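Local coordinates for protein cyanophycinase-like exopeptidase (actinobacterium SCGC AAA027-L06, PDB 6NQC) that probably acts as a serine exopeptidase of the S51 family, related to cyanophycinases, hydrolysing peptide bonds near chain ends, at residues N191-F194 with K195-P198. Numbering follows the deposited sequence.
Sequences NKFF and KWIP
Lys192, Phe193 and Phe194 meet Lys195, Trp196 and Ile197 in a local contact built on two overlapping type I beta turns, at the surface of the loop joining strand 184-187 to helix 199-205 in this S51-family peptidase. It illustrates how successive backbone turns can bring a side chain back over the backbone that precedes it. Lys195 N donates to Lys192 O at 2.9 Å, and one residue on, Trp196 N donates to Phe193 O at 3.0 Å.

The indole of Trp196 then lies back over the first turn. A chi1 of -56° sets Trp196 CG opposite the carbonyl carbon, and one face of the indole comes over Phe193 CA, a CH-pi contact 4.2 Å from the centroid of the six-membered ring. Lys192 O lies under the same face, while Lys192 CB packs against Trp196 CZ2 at 3.6 Å. The Phe193 ring and the six-membered ring of Trp196 are inclined at 43°, with Phe193 CD1 4.1 Å from Trp196 CE3. Ile197 CG2 approaches the edge of the Phe193 ring, 4.0 Å from CE1.

Phe193, Phe194 and Ile197 also rest on Leu205 of helix 199-205. The backbone N of Glu219, possibly a member of a Ser-His-Glu triad, donates to Asn191 OD1, and the side chain of Lys192 touches the same glutamate. A water beside the Phe194 ring, in its plane, donates to both Phe194 O and Ile197 O, each 2.8 Å from the water oxygen.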
loop_
_atom_site.group_PDB
_atom_site.type_symbol
_atom_site.label_atom_id
_atom_site.label_comp_id
_atom_site.label_asym_id
_atom_site.label_seq_id
_atom_site.Cartn_x
_atom_site.Cartn_y
_atom_site.Cartn_z
ATOM N N ASN A 191 10.059 13.234 2.528
ATOM C CA ASN A 191 10.559 14.593 2.499
ATOM C C ASN A 191 9.985 15.442 3.617
ATOM O O ASN A 191 10.506 16.531 3.861
ATOM C CB ASN A 191 10.275 15.228 1.121
ATOM C CG ASN A 191 8.806 15.212 0.746
ATOM O OD1 ASN A 191 8.162 14.152 0.724
ATOM N ND2 ASN A 191 8.261 16.399 0.416
ATOM N N LYS A 192 8.972 14.958 4.327
ATOM C CA LYS A 192 8.355 15.712 5.418
ATOM C C LYS A 192 8.302 15.000 6.764
ATOM O O LYS A 192 8.269 15.697 7.777
ATOM C CB LYS A 192 6.922 16.122 5.013
ATOM C CG LYS A 192 6.870 16.830 3.642
ATOM C CD LYS A 192 5.778 17.886 3.594
ATOM C CE LYS A 192 6.141 19.041 2.672
ATOM N NZ LYS A 192 6.202 20.334 3.428
ATOM N N PHE A 193 8.331 13.650 6.810
ATOM C CA PHE A 193 8.096 12.906 8.045
ATOM C C PHE A 193 8.996 13.360 9.191
ATOM O O PHE A 193 8.555 13.441 10.347
ATOM C CB PHE A 193 8.343 11.415 7.765
ATOM C CG PHE A 193 7.496 10.442 8.583
ATOM C CD1 PHE A 193 7.262 10.647 9.920
ATOM C CD2 PHE A 193 6.993 9.282 7.989
ATOM C CE1 PHE A 193 6.519 9.760 10.652
ATOM C CE2 PHE A 193 6.249 8.351 8.741
ATOM C CZ PHE A 193 6.021 8.592 10.064
ATOM N N PHE A 194 10.247 13.636 8.906
ATOM C CA PHE A 194 11.208 13.929 9.969
ATOM C C PHE A 194 11.090 15.352 10.488
ATOM O O PHE A 194 11.746 15.690 11.482
ATOM C CB PHE A 194 12.616 13.615 9.457
ATOM C CG PHE A 194 12.797 12.148 9.161
ATOM C CD1 PHE A 194 13.068 11.251 10.171
ATOM C CD2 PHE A 194 12.604 11.656 7.870
ATOM C CE1 PHE A 194 13.193 9.895 9.908
ATOM C CE2 PHE A 194 12.720 10.304 7.609
ATOM C CZ PHE A 194 13.008 9.425 8.624
ATOM N N LYS A 195 10.242 16.175 9.880
ATOM C CA LYS A 195 9.901 17.458 10.473
ATOM C C LYS A 195 8.838 17.310 11.540
ATOM O O LYS A 195 8.621 18.254 12.287
ATOM C CB LYS A 195 9.426 18.430 9.395
ATOM C CG LYS A 195 10.367 18.526 8.192
ATOM C CD LYS A 195 9.923 19.576 7.152
ATOM C CE LYS A 195 11.126 20.383 6.621
ATOM N NZ LYS A 195 10.978 21.874 6.799
ATOM N N TRP A 196 8.204 16.140 11.651
ATOM C CA TRP A 196 7.043 15.968 12.509
ATOM C C TRP A 196 7.341 15.211 13.804
ATOM O O TRP A 196 6.480 15.182 14.693
ATOM C CB TRP A 196 5.920 15.212 11.788
ATOM C CG TRP A 196 5.465 15.799 10.517
ATOM C CD1 TRP A 196 5.480 17.123 10.163
ATOM C CD2 TRP A 196 4.910 15.082 9.403
ATOM N NE1 TRP A 196 4.994 17.271 8.889
ATOM C CE2 TRP A 196 4.610 16.041 8.403
ATOM C CE3 TRP A 196 4.629 13.712 9.154
ATOM C CZ2 TRP A 196 4.047 15.683 7.163
ATOM C CZ3 TRP A 196 4.078 13.356 7.917
ATOM C CH2 TRP A 196 3.787 14.346 6.941
ATOM N N ILE A 197 8.516 14.601 13.924
ATOM C CA ILE A 197 8.787 13.713 15.043
ATOM C C ILE A 197 10.132 14.060 15.671
ATOM O O ILE A 197 11.024 14.569 14.994
ATOM C CB ILE A 197 8.783 12.229 14.601
ATOM C CG1 ILE A 197 9.903 11.950 13.583
ATOM C CG2 ILE A 197 7.421 11.806 14.021
ATOM C CD1 ILE A 197 10.036 10.444 13.202
ATOM N N PRO A 198 10.341 13.735 16.937
ATOM C CA PRO A 198 11.625 14.020 17.579
ATOM C C PRO A 198 12.699 13.029 17.143
ATOM O O PRO A 198 12.445 12.021 16.475
ATOM C CB PRO A 198 11.304 13.901 19.072
ATOM C CG PRO A 198 10.165 12.965 19.144
ATOM C CD PRO A 198 9.373 13.096 17.850
HETATM O O HOH W 1 12.995 13.834 13.123
#